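Local coordinates for glucosamine kinase (PDB 6HWJ), which catalyses the magnesium- and ATP-dependent phosphorylation of D-glucosamine to D-glucosamine 6-phosphate, and acts to a lesser extent on glucose, at residues A[37-42]-A[96-101]; A[78-83]-A[132-137]; A[82-87]-A[165-170]. All coordinates share one frame; numbering follows the deposited sequence.

Contact 1 (A[37-42]-A[96-101]); sequences ALLDLG and AAFVLE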
ATOM      1  N   ALA A  37       4.100 -18.880 -19.352  1.00 33.36           N
ATOM      2  CA  ALA A  37       3.060 -18.149 -20.067  1.00 29.20           C
ATOM      3  C   ALA A  37       3.710 -16.955 -20.733  1.00 28.59           C
ATOM      4  O   ALA A  37       4.700 -16.416 -20.232  1.00 27.65           O
ATOM      5  CB  ALA A  37       1.938 -17.699 -19.117  1.00 30.73           C
ATOM      6  N   LEU A  38       3.127 -16.529 -21.856  1.00 30.78           N
ATOM      7  CA  LEU A  38       3.742 -15.505 -22.700  1.00 32.73           C
ATOM      8  C   LEU A  38       2.646 -14.679 -23.358  1.00 31.04           C
ATOM      9  O   LEU A  38       1.797 -15.223 -24.077  1.00 29.81           O
ATOM     10  CB  LEU A  38       4.633 -16.173 -23.747  1.00 34.26           C
ATOM     11  CG  LEU A  38       5.580 -15.318 -24.601  1.00 35.41           C
ATOM     12  CD1 LEU A  38       4.800 -14.413 -25.556  1.00 33.99           C
ATOM     13  CD2 LEU A  38       6.504 -14.519 -23.699  1.00 31.77           C
ATOM     14  N   LEU A  39       2.642 -13.380 -23.080  1.00 28.75           N
ATOM     15  CA  LEU A  39       1.787 -12.426 -23.748  1.00 27.47           C
ATOM     16  C   LEU A  39       2.607 -11.718 -24.824  1.00 29.67           C
ATOM     17  O   LEU A  39       3.526 -10.960 -24.511  1.00 29.40           O
ATOM     18  CB  LEU A  39       1.216 -11.416 -22.765  1.00 26.52           C
ATOM     19  CG  LEU A  39       0.382 -10.294 -23.428  1.00 31.01           C
ATOM     20  CD1 LEU A  39      -0.884 -10.870 -24.040  1.00 33.85           C
ATOM     21  CD2 LEU A  39       0.054  -9.225 -22.411  1.00 31.84           C
ATOM     22  N   ASP A  40       2.278 -11.973 -26.087  1.00 30.68           N
ATOM     23  CA  ASP A  40       3.007 -11.391 -27.211  1.00 30.78           C
ATOM     24  C   ASP A  40       2.512  -9.967 -27.433  1.00 31.81           C
ATOM     25  O   ASP A  40       1.314  -9.747 -27.657  1.00 31.76           O
ATOM     26  CB  ASP A  40       2.803 -12.251 -28.449  1.00 36.36           C
ATOM     27  CG  ASP A  40       3.718 -11.848 -29.606  1.00 43.41           C
ATOM     28  OD1 ASP A  40       4.087 -10.660 -29.717  1.00 40.40           O
ATOM     29  OD2 ASP A  40       4.065 -12.752 -30.407  1.00 51.37           O
ATOM     30  N   LEU A  41       3.424  -8.993 -27.349  1.00 27.07           N
ATOM     31  CA  LEU A  41       3.058  -7.596 -27.532  1.00 25.04           C
ATOM     32  C   LEU A  41       3.408  -7.074 -28.920  1.00 27.89           C
ATOM     33  O   LEU A  41       3.205  -5.890 -29.181  1.00 33.58           O
ATOM     34  CB  LEU A  41       3.734  -6.718 -26.473  1.00 26.28           C
ATOM     35  CG  LEU A  41       3.347  -6.985 -25.018  1.00 27.14           C
ATOM     36  CD1 LEU A  41       4.253  -6.202 -24.073  1.00 29.05           C
ATOM     37  CD2 LEU A  41       1.901  -6.645 -24.766  1.00 29.92           C
ATOM     38  N   GLY A  42       3.938  -7.913 -29.792  1.00 30.29           N
ATOM     39  CA  GLY A  42       4.281  -7.519 -31.152  1.00 30.49           C
ATOM     40  C   GLY A  42       5.675  -6.965 -31.265  1.00 28.29           C
ATOM     41  O   GLY A  42       6.260  -6.448 -30.299  1.00 28.38           O
ATOM     42  N   ALA A  96      -5.391 -16.775 -23.357  1.00 58.08           N
ATOM     43  CA  ALA A  96      -6.357 -17.022 -22.293  1.00 57.08           C
ATOM     44  C   ALA A  96      -5.719 -17.067 -20.912  1.00 52.91           C
ATOM     45  O   ALA A  96      -6.435 -16.989 -19.908  1.00 55.01           O
ATOM     46  CB  ALA A  96      -7.096 -18.332 -22.563  1.00 60.23           C
ATOM     47  N   ALA A  97      -4.393 -17.198 -20.828  1.00 45.70           N
ATOM     48  CA  ALA A  97      -3.724 -17.153 -19.536  1.00 40.49           C
ATOM     49  C   ALA A  97      -3.728 -15.750 -18.934  1.00 40.35           C
ATOM     50  O   ALA A  97      -3.507 -15.606 -17.729  1.00 43.81           O
ATOM     51  CB  ALA A  97      -2.283 -17.633 -19.683  1.00 40.89           C
ATOM     52  N   PHE A  98      -3.967 -14.719 -19.744  1.00 34.11           N
ATOM     53  CA  PHE A  98      -3.802 -13.344 -19.315  1.00 31.67           C
ATOM     54  C   PHE A  98      -5.135 -12.617 -19.380  1.00 30.65           C
ATOM     55  O   PHE A  98      -5.999 -12.946 -20.189  1.00 32.68           O
ATOM     56  CB  PHE A  98      -2.793 -12.594 -20.180  1.00 31.91           C
ATOM     57  CG  PHE A  98      -1.406 -13.197 -20.176  1.00 28.60           C
ATOM     58  CD1 PHE A  98      -1.040 -14.138 -21.126  1.00 30.29           C
ATOM     59  CD2 PHE A  98      -0.473 -12.793 -19.244  1.00 29.08           C
ATOM     60  CE1 PHE A  98       0.238 -14.677 -21.132  1.00 29.26           C
ATOM     61  CE2 PHE A  98       0.813 -13.324 -19.252  1.00 31.54           C
ATOM     62  CZ  PHE A  98       1.162 -14.270 -20.188  1.00 30.81           C
ATOM     63  N   VAL A  99      -5.281 -11.613 -18.521  1.00 26.64           N
ATOM     64  CA  VAL A  99      -6.373 -10.652 -18.594  1.00 27.69           C
ATOM     65  C   VAL A  99      -5.746  -9.270 -18.724  1.00 28.14           C
ATOM     66  O   VAL A  99      -4.986  -8.848 -17.846  1.00 25.95           O
ATOM     67  CB  VAL A  99      -7.284 -10.732 -17.367  1.00 31.17           C
ATOM     68  CG1 VAL A  99      -8.282  -9.566 -17.363  1.00 33.53           C
ATOM     69  CG2 VAL A  99      -8.041 -12.045 -17.365  1.00 33.48           C
ATOM     70  N   LEU A 100      -6.046  -8.587 -19.825  1.00 31.96           N
ATOM     71  CA  LEU A 100      -5.628  -7.208 -20.068  1.00 34.78           C
ATOM     72  C   LEU A 100      -6.866  -6.338 -19.889  1.00 34.91           C
ATOM     73  O   LEU A 100      -7.806  -6.423 -20.686  1.00 38.52           O
ATOM     74  CB  LEU A 100      -5.065  -7.042 -21.473  1.00 40.19           C
ATOM     75  CG  LEU A 100      -3.575  -6.828 -21.679  1.00 49.90           C
ATOM     76  CD1 LEU A 100      -3.293  -6.561 -23.160  1.00 54.52           C
ATOM     77  CD2 LEU A 100      -3.044  -5.696 -20.832  1.00 52.47           C
ATOM     78  N   GLU A 101      -6.882  -5.505 -18.854  1.00 31.86           N
ATOM     79  CA  GLU A 101      -8.018  -4.622 -18.609  1.00 33.51           C
ATOM     80  C   GLU A 101      -7.579  -3.184 -18.870  1.00 29.79           C
ATOM     81  O   GLU A 101      -6.663  -2.678 -18.211  1.00 29.54           O
ATOM     82  CB  GLU A 101      -8.551  -4.780 -17.186  1.00 38.43           C
ATOM     83  CG  GLU A 101      -9.816  -3.970 -16.920  1.00 50.52           C
ATOM     84  CD  GLU A 101     -10.523  -4.374 -15.629  1.00 59.92           C
ATOM     85  OE1 GLU A 101      -9.926  -5.114 -14.817  1.00 62.00           O
ATOM     86  OE2 GLU A 101     -11.682  -3.949 -15.435  1.00 63.77           O
TER
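The phenyl ring of F98 stands against residues A37 to L39, and most of the contact is made round it. Over one face, CB of L39 sits 3.7 Å from the ring centroid and 8° off the normal, a CH-pi contact almost exactly above the centre. Here the ring takes a methylene rather than the branched end of the leucine. The ring's far end meets backbone: F98 CE1 lies 3.3 Å from L38 C, and L38 N comes in the ring plane at its edge. A37 CB closes in obliquely at 3.7 Å from F98 CZ. CG of F98 is anti to its carbonyl carbon (chi1 -60°), and chi2 near 91° turns the ring so that one face lies against L39 CB.

Farther along, L39 CD2 touches L100 CD1 at 4.3 Å. Nearer the start of both segments, A37 CB and A97 CB are 4.3 Å apart; methyls suit a place where the backbones come near. No hydrogen bond joins the segments, whose strand axes stay 9.2 Å apart. On the far side of its strand, D40 OD1 accepts from G42 N in an Asx turn, and G42 there adopts a positive phi.

The contact therefore packs two strands of different sheets. Strand 34-42 pairs with strand 45-51 through A37 to V49 and L39 to V47, whereas strand 98-102 borders strand 166-172. L170 of that strand touches L39, F98 and L100, and helix 79-88 receives L41 and L100.

Contact 2 (A[78-83]-A[132-137]); sequences GTAEHL and VKWAVR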
ATOM      1  N   GLY A  78      11.290  -0.121 -25.426  1.00 29.69           N
ATOM      2  CA  GLY A  78       9.946   0.006 -25.957  1.00 28.52           C
ATOM      3  C   GLY A  78       8.947  -1.051 -25.499  1.00 27.44           C
ATOM      4  O   GLY A  78       7.820  -1.073 -26.011  1.00 30.11           O
ATOM      5  N   THR A  79       9.301  -1.893 -24.548  1.00 27.02           N
ATOM      6  CA  THR A  79       8.376  -2.941 -24.116  1.00 27.48           C
ATOM      7  C   THR A  79       7.250  -2.377 -23.253  1.00 26.12           C
ATOM      8  O   THR A  79       6.098  -2.805 -23.380  1.00 27.55           O
ATOM      9  CB  THR A  79       9.132  -4.036 -23.361  1.00 26.21           C
ATOM     10  OG1 THR A  79      10.169  -4.578 -24.187  1.00 28.46           O
ATOM     11  CG2 THR A  79       8.173  -5.148 -22.974  1.00 25.76           C
ATOM     12  N   ALA A  80       7.569  -1.427 -22.374  1.00 26.95           N
ATOM     13  CA  ALA A  80       6.539  -0.737 -21.605  1.00 29.21           C
ATOM     14  C   ALA A  80       5.626   0.045 -22.534  1.00 28.93           C
ATOM     15  O   ALA A  80       4.409   0.058 -22.363  1.00 28.47           O
ATOM     16  CB  ALA A  80       7.185   0.200 -20.582  1.00 26.09           C
ATOM     17  N   GLU A  81       6.214   0.703 -23.531  1.00 28.20           N
ATOM     18  CA  GLU A  81       5.462   1.348 -24.594  1.00 30.35           C
ATOM     19  C   GLU A  81       4.511   0.383 -25.269  1.00 26.99           C
ATOM     20  O   GLU A  81       3.353   0.731 -25.534  1.00 27.07           O
ATOM     21  CB  GLU A  81       6.474   1.929 -25.600  1.00 34.59           C
ATOM     22  CG  GLU A  81       5.939   2.679 -26.727  1.00 44.08           C
ATOM     23  CD  GLU A  81       7.082   3.248 -27.577  1.00 49.59           C
ATOM     24  OE1 GLU A  81       7.097   2.980 -28.795  1.00 51.16           O
ATOM     25  OE2 GLU A  81       7.965   3.923 -26.993  1.00 43.93           O
ATOM     26  N   HIS A  82       4.982  -0.835 -25.575  1.00 26.86           N
ATOM     27  CA  HIS A  82       4.126  -1.798 -26.259  1.00 27.61           C
ATOM     28  C   HIS A  82       3.037  -2.347 -25.340  1.00 26.82           C
ATOM     29  O   HIS A  82       1.947  -2.699 -25.808  1.00 29.10           O
ATOM     30  CB  HIS A  82       4.967  -2.935 -26.829  1.00 30.61           C
ATOM     31  CG  HIS A  82       5.654  -2.574 -28.111  1.00 31.90           C
ATOM     32  ND1 HIS A  82       6.662  -1.630 -28.173  1.00 34.00           N
ATOM     33  CD2 HIS A  82       5.432  -2.970 -29.390  1.00 34.19           C
ATOM     34  CE1 HIS A  82       7.049  -1.480 -29.428  1.00 33.05           C
ATOM     35  NE2 HIS A  82       6.313  -2.275 -30.187  1.00 33.86           N
ATOM     36  N   LEU A  83       3.301  -2.435 -24.043  1.00 25.92           N
ATOM     37  CA  LEU A  83       2.226  -2.805 -23.124  1.00 28.74           C
ATOM     38  C   LEU A  83       1.136  -1.734 -23.121  1.00 25.71           C
ATOM     39  O   LEU A  83      -0.058  -2.050 -23.176  1.00 26.70           O
ATOM     40  CB  LEU A  83       2.780  -3.014 -21.721  1.00 25.15           C
ATOM     41  CG  LEU A  83       1.698  -3.319 -20.660  1.00 28.03           C
ATOM     42  CD1 LEU A  83       1.106  -4.691 -20.885  1.00 28.90           C
ATOM     43  CD2 LEU A  83       2.267  -3.216 -19.262  1.00 27.13           C
ATOM     44  N   VAL A 132       4.373   2.619 -15.930  1.00 25.67           N
ATOM     45  CA  VAL A 132       4.232   1.180 -16.018  1.00 25.23           C
ATOM     46  C   VAL A 132       5.065   0.584 -14.889  1.00 26.17           C
ATOM     47  O   VAL A 132       6.270   0.854 -14.781  1.00 26.52           O
ATOM     48  CB  VAL A 132       4.710   0.640 -17.369  1.00 28.99           C
ATOM     49  CG1 VAL A 132       4.678  -0.906 -17.361  1.00 24.90           C
ATOM     50  CG2 VAL A 132       3.888   1.210 -18.505  1.00 31.11           C
ATOM     51  N   LYS A 133       4.432  -0.226 -14.064  1.00 27.57           N
ATOM     52  CA  LYS A 133       5.087  -0.885 -12.935  1.00 27.63           C
ATOM     53  C   LYS A 133       5.001  -2.379 -13.193  1.00 27.17           C
ATOM     54  O   LYS A 133       3.894  -2.936 -13.176  1.00 27.59           O
ATOM     55  CB  LYS A 133       4.416  -0.515 -11.620  1.00 33.80           C
ATOM     56  CG  LYS A 133       5.058  -1.162 -10.398  1.00 41.69           C
ATOM     57  CD  LYS A 133       4.380  -0.673  -9.119  1.00 50.97           C
ATOM     58  CE  LYS A 133       5.055  -1.241  -7.874  1.00 59.88           C
ATOM     59  NZ  LYS A 133       4.315  -0.884  -6.628  1.00 65.47           N
ATOM     60  N   TRP A 134       6.154  -3.004 -13.443  1.00 24.54           N
ATOM     61  CA  TRP A 134       6.234  -4.442 -13.600  1.00 26.61           C
ATOM     62  C   TRP A 134       6.316  -5.115 -12.235  1.00 28.76           C
ATOM     63  O   TRP A 134       7.159  -4.755 -11.408  1.00 28.64           O
ATOM     64  CB  TRP A 134       7.478  -4.847 -14.396  1.00 28.06           C
ATOM     65  CG  TRP A 134       7.582  -4.264 -15.763  1.00 26.81           C
ATOM     66  CD1 TRP A 134       8.412  -3.249 -16.155  1.00 26.02           C
ATOM     67  CD2 TRP A 134       6.840  -4.651 -16.911  1.00 24.54           C
ATOM     68  NE1 TRP A 134       8.229  -2.992 -17.493  1.00 26.36           N
ATOM     69  CE2 TRP A 134       7.269  -3.835 -17.980  1.00 26.55           C
ATOM     70  CE3 TRP A 134       5.861  -5.614 -17.150  1.00 24.49           C
ATOM     71  CZ2 TRP A 134       6.742  -3.947 -19.258  1.00 25.93           C
ATOM     72  CZ3 TRP A 134       5.339  -5.732 -18.419  1.00 27.83           C
ATOM     73  CH2 TRP A 134       5.783  -4.898 -19.468  1.00 28.71           C
ATOM     74  N   ALA A 135       5.463  -6.096 -12.005  1.00 29.10           N
ATOM     75  CA  ALA A 135       5.724  -7.047 -10.940  1.00 33.23           C
ATOM     76  C   ALA A 135       7.032  -7.741 -11.297  1.00 37.50           C
ATOM     77  O   ALA A 135       7.430  -7.799 -12.472  1.00 41.92           O
ATOM     78  CB  ALA A 135       4.581  -8.044 -10.801  1.00 34.12           C
ATOM     79  N   VAL A 136       7.742  -8.191 -10.288  1.00 30.51           N
ATOM     80  CA  VAL A 136       8.991  -8.917 -10.527  1.00 33.84           C
ATOM     81  C   VAL A 136       8.804 -10.342 -10.011  1.00 35.53           C
ATOM     82  O   VAL A 136       8.521 -11.270 -10.783  1.00 34.48           O
ATOM     83  CB  VAL A 136      10.176  -8.207  -9.860  1.00 37.22           C
ATOM     84  CG1 VAL A 136      11.462  -9.008 -10.052  1.00 38.54           C
ATOM     85  CG2 VAL A 136      10.332  -6.812 -10.427  1.00 37.35           C
ATOM     86  N   ARG A 137       8.927 -10.523  -8.704  1.00 37.96           N
ATOM     87  CA  ARG A 137       8.701 -11.834  -8.103  1.00 40.01           C
ATOM     88  C   ARG A 137       7.202 -12.058  -7.952  1.00 32.15           C
ATOM     89  O   ARG A 137       6.479 -11.182  -7.486  1.00 29.87           O
ATOM     90  CB  ARG A 137       9.411 -11.923  -6.750  1.00 55.13           C
ATOM     91  CG  ARG A 137       9.286 -13.260  -6.056  1.00 70.29           C
ATOM     92  CD  ARG A 137       9.966 -14.374  -6.831  1.00 82.71           C
ATOM     93  NE  ARG A 137       9.910 -15.642  -6.103  1.00 93.23           N
ATOM     94  CZ  ARG A 137      10.808 -16.033  -5.200  1.00100.52           C
ATOM     95  NH1 ARG A 137      11.844 -15.258  -4.902  1.00101.96           N
ATOM     96  NH2 ARG A 137      10.667 -17.204  -4.595  1.00104.18           N
TER
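W134 points the six-membered end of its indole into the N-terminal part of helix 79-88, where T79, A80 and L83 receive it. L83 and W134 meet tip to tip, L83 CD2 lying 3.9 Å from W134 CH2. T79 crosses the indole at about a right angle, its CG2 4.2 Å from W134 CZ2. Between them the indole reaches the helix backbone itself, with W134 CZ2 4.0 Å from A80 CA; the small side chain of A80 permits that approach.

V132, two residues earlier, points its CB toward the helix and packs on both the indole and the helix. Its CG1 lies over one indole face, 3.9 Å above the plane and offset toward the rim, and also touches L83 CD2 at 3.8 Å. The other methyl, V132 CG2, packs on A80 CB at 4.0 Å. CG of L83 is anti to its backbone N (chi1 176°); CD2, beyond it, touches both V132 CG1 and W134 CH2.

The polar groups turn elsewhere. T79 OG1 bonds to H45 ND1 and S73 OG, leaving its methyl to the indole. G78, at the N-cap, has a positive phi (98°) that suits glycine.

K133 points from the opposite side of the strand and is inferred to bind ATP. The arrangement is that of a helix packed across a beta-sheet whose other side carries the nucleotide-site lysine, consistent with the ATP-binding lobe of protein-kinase-like phosphotransferases.

Contact 3 (A[82-87]-A[165-170]); sequences HLVAAL and RPWGLL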
ATOM      1  N   HIS A  82       4.982  -0.835 -25.575  1.00 26.86           N
ATOM      2  CA  HIS A  82       4.126  -1.798 -26.259  1.00 27.61           C
ATOM      3  C   HIS A  82       3.037  -2.347 -25.340  1.00 26.82           C
ATOM      4  O   HIS A  82       1.947  -2.699 -25.808  1.00 29.10           O
ATOM      5  CB  HIS A  82       4.967  -2.935 -26.829  1.00 30.61           C
ATOM      6  CG  HIS A  82       5.654  -2.574 -28.111  1.00 31.90           C
ATOM      7  ND1 HIS A  82       6.662  -1.630 -28.173  1.00 34.00           N
ATOM      8  CD2 HIS A  82       5.432  -2.970 -29.390  1.00 34.19           C
ATOM      9  CE1 HIS A  82       7.049  -1.480 -29.428  1.00 33.05           C
ATOM     10  NE2 HIS A  82       6.313  -2.275 -30.187  1.00 33.86           N
ATOM     11  N   LEU A  83       3.301  -2.435 -24.043  1.00 25.92           N
ATOM     12  CA  LEU A  83       2.226  -2.805 -23.124  1.00 28.74           C
ATOM     13  C   LEU A  83       1.136  -1.734 -23.121  1.00 25.71           C
ATOM     14  O   LEU A  83      -0.058  -2.050 -23.176  1.00 26.70           O
ATOM     15  CB  LEU A  83       2.780  -3.014 -21.721  1.00 25.15           C
ATOM     16  CG  LEU A  83       1.698  -3.319 -20.660  1.00 28.03           C
ATOM     17  CD1 LEU A  83       1.106  -4.691 -20.885  1.00 28.90           C
ATOM     18  CD2 LEU A  83       2.267  -3.216 -19.262  1.00 27.13           C
ATOM     19  N   VAL A  84       1.530  -0.469 -23.072  1.00 25.92           N
ATOM     20  CA  VAL A  84       0.552   0.611 -23.101  1.00 26.15           C
ATOM     21  C   VAL A  84      -0.241   0.579 -24.405  1.00 30.30           C
ATOM     22  O   VAL A  84      -1.460   0.751 -24.405  1.00 31.88           O
ATOM     23  CB  VAL A  84       1.249   1.959 -22.896  1.00 30.98           C
ATOM     24  CG1 VAL A  84       0.262   3.099 -23.069  1.00 29.52           C
ATOM     25  CG2 VAL A  84       1.883   1.992 -21.499  1.00 32.01           C
ATOM     26  N   ALA A  85       0.428   0.301 -25.526  1.00 30.27           N
ATOM     27  CA  ALA A  85      -0.278   0.243 -26.803  1.00 33.74           C
ATOM     28  C   ALA A  85      -1.291  -0.893 -26.817  1.00 35.09           C
ATOM     29  O   ALA A  85      -2.402  -0.731 -27.332  1.00 36.76           O
ATOM     30  CB  ALA A  85       0.729   0.096 -27.957  1.00 34.64           C
ATOM     31  N   ALA A  86      -0.936  -2.047 -26.236  1.00 31.48           N
ATOM     32  CA  ALA A  86      -1.881  -3.152 -26.174  1.00 34.06           C
ATOM     33  C   ALA A  86      -3.105  -2.802 -25.334  1.00 37.10           C
ATOM     34  O   ALA A  86      -4.181  -3.366 -25.547  1.00 35.80           O
ATOM     35  CB  ALA A  86      -1.215  -4.405 -25.601  1.00 32.57           C
ATOM     36  N   LEU A  87      -2.968  -1.878 -24.388  1.00 41.28           N
ATOM     37  CA  LEU A  87      -4.131  -1.430 -23.619  1.00 48.31           C
ATOM     38  C   LEU A  87      -5.060  -0.583 -24.474  1.00 54.18           C
ATOM     39  O   LEU A  87      -6.262  -0.850 -24.555  1.00 56.39           O
ATOM     40  CB  LEU A  87      -3.676  -0.635 -22.399  1.00 48.67           C
ATOM     41  CG  LEU A  87      -2.887  -1.414 -21.349  1.00 46.48           C
ATOM     42  CD1 LEU A  87      -2.416  -0.464 -20.259  1.00 50.37           C
ATOM     43  CD2 LEU A  87      -3.722  -2.515 -20.790  1.00 45.65           C
ATOM     44  N   ARG A 165      -4.972   8.186 -12.124  1.00 25.65           N
ATOM     45  CA  ARG A 165      -5.950   7.582 -13.005  1.00 27.48           C
ATOM     46  C   ARG A 165      -5.410   6.245 -13.533  1.00 23.17           C
ATOM     47  O   ARG A 165      -4.299   6.200 -14.066  1.00 25.21           O
ATOM     48  CB  ARG A 165      -6.278   8.510 -14.183  1.00 29.63           C
ATOM     49  CG  ARG A 165      -7.331   7.914 -15.120  1.00 40.25           C
ATOM     50  CD  ARG A 165      -7.222   8.469 -16.527  1.00 51.75           C
ATOM     51  NE  ARG A 165      -7.871   9.769 -16.664  1.00 60.43           N
ATOM     52  CZ  ARG A 165      -9.130   9.950 -17.055  1.00 65.32           C
ATOM     53  NH1 ARG A 165      -9.615  11.178 -17.148  1.00 67.60           N
ATOM     54  NH2 ARG A 165      -9.903   8.913 -17.344  1.00 65.97           N
ATOM     55  N   PRO A 166      -6.156   5.152 -13.398  1.00 24.60           N
ATOM     56  CA  PRO A 166      -5.710   3.886 -13.982  1.00 26.70           C
ATOM     57  C   PRO A 166      -5.883   3.895 -15.487  1.00 25.23           C
ATOM     58  O   PRO A 166      -6.924   4.310 -16.003  1.00 24.65           O
ATOM     59  CB  PRO A 166      -6.615   2.844 -13.315  1.00 29.07           C
ATOM     60  CG  PRO A 166      -7.861   3.591 -13.044  1.00 32.87           C
ATOM     61  CD  PRO A 166      -7.443   4.999 -12.680  1.00 29.86           C
ATOM     62  N   TRP A 167      -4.844   3.437 -16.180  1.00 22.26           N
ATOM     63  CA  TRP A 167      -4.872   3.197 -17.609  1.00 25.45           C
ATOM     64  C   TRP A 167      -5.106   1.735 -17.947  1.00 25.02           C
ATOM     65  O   TRP A 167      -5.852   1.425 -18.876  1.00 25.77           O
ATOM     66  CB  TRP A 167      -3.544   3.625 -18.248  1.00 24.03           C
ATOM     67  CG  TRP A 167      -3.319   5.105 -18.339  1.00 25.36           C
ATOM     68  CD1 TRP A 167      -3.750   6.061 -17.467  1.00 22.41           C
ATOM     69  CD2 TRP A 167      -2.584   5.789 -19.363  1.00 24.88           C
ATOM     70  NE1 TRP A 167      -3.332   7.298 -17.882  1.00 27.41           N
ATOM     71  CE2 TRP A 167      -2.614   7.164 -19.045  1.00 27.32           C
ATOM     72  CE3 TRP A 167      -1.906   5.372 -20.514  1.00 26.57           C
ATOM     73  CZ2 TRP A 167      -1.989   8.122 -19.828  1.00 25.80           C
ATOM     74  CZ3 TRP A 167      -1.294   6.327 -21.311  1.00 28.66           C
ATOM     75  CH2 TRP A 167      -1.340   7.689 -20.967  1.00 31.38           C
ATOM     76  N   GLY A 168      -4.463   0.823 -17.213  1.00 24.71           N
ATOM     77  CA  GLY A 168      -4.675  -0.583 -17.471  1.00 23.36           C
ATOM     78  C   GLY A 168      -4.024  -1.449 -16.421  1.00 23.23           C
ATOM     79  O   GLY A 168      -3.165  -1.004 -15.647  1.00 22.77           O
ATOM     80  N   LEU A 169      -4.444  -2.707 -16.431  1.00 23.93           N
ATOM     81  CA  LEU A 169      -3.905  -3.743 -15.578  1.00 22.46           C
ATOM     82  C   LEU A 169      -3.674  -4.999 -16.400  1.00 24.21           C
ATOM     83  O   LEU A 169      -4.526  -5.382 -17.210  1.00 25.58           O
ATOM     84  CB  LEU A 169      -4.880  -4.059 -14.441  1.00 24.12           C
ATOM     85  CG  LEU A 169      -5.191  -2.899 -13.504  1.00 27.45           C
ATOM     86  CD1 LEU A 169      -6.390  -3.234 -12.640  1.00 28.30           C
ATOM     87  CD2 LEU A 169      -3.963  -2.587 -12.671  1.00 27.24           C
ATOM     88  N   LEU A 170      -2.532  -5.641 -16.181  1.00 24.11           N
ATOM     89  CA  LEU A 170      -2.236  -6.946 -16.765  1.00 24.06           C
ATOM     90  C   LEU A 170      -2.164  -7.964 -15.640  1.00 24.23           C
ATOM     91  O   LEU A 170      -1.346  -7.818 -14.720  1.00 23.99           O
ATOM     92  CB  LEU A 170      -0.925  -6.931 -17.540  1.00 23.85           C
ATOM     93  CG  LEU A 170      -0.450  -8.295 -18.048  1.00 24.61           C
ATOM     94  CD1 LEU A 170      -1.489  -8.883 -19.012  1.00 25.14           C
ATOM     95  CD2 LEU A 170       0.913  -8.214 -18.711  1.00 28.26           C
TER
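Where L87 meets G168, helix 82-87 passes over strand 166-170 at 102°, the short axes approaching to 8.6 Å and the two CA atoms to 6.2 Å. L87 supplies the closest approach: its CD1 rests on G168 CA at 3.6 Å, and CD2 of the same leucine is 4.0 Å from that atom. CG of L87 is anti to the carbonyl carbon (chi1 -65°); beyond it, both methyls lie over the G168 backbone. Glycine suits this position because a CB there would point toward the helix and clash with L87 CD1. G168 also forms a classic beta bulge with W167, both residues facing V184 on the neighbouring strand.

On one flank V84 meets W167. V84 CG1 comes to the edge of the indole, near its plane, and lies 4.0 Å from W167 CZ3; W167 brings only its benzo rim to the valine. The same tryptophan lies close to A186, inferred to bind ATP. On the other flank L83 gives its other methyl, CD1, to strand 166-170, 4.1 Å from L170 CD2. The CB of L170 points toward the helix, that of L169 away.

The side chains that meet are all apolar and buried, the L87 methyls also lie on peptide atoms, and no hydrogen bond spans the contact. Its cohesion probably rests on close packing of methyls against an indole edge and the glycine backbone, a chemistry that depends on shape rather than on directed bonds.

In the fold
Contacts 2 and 3 are buried and share helix 79-88: its N-terminal part meets strand 130-134 in contact 2, its later residues meet strand 166-172 in contact 3, L83 serves both, and V132 and V84 touch between them. Both strands belong to the six-stranded sheet that holds K133 and A186, two of the inferred ATP-binding residues. Contact 1 lies nearer the surface and away from annotated sites, packing strands of two different sheets; it reaches the same helix through L41 and L100. All three lack hydrogen bonds across them, but contact 1 relies on a phenyl face and alanines, contact 2 on an indole end, and contact 3 on leucines, a glycine and an indole edge.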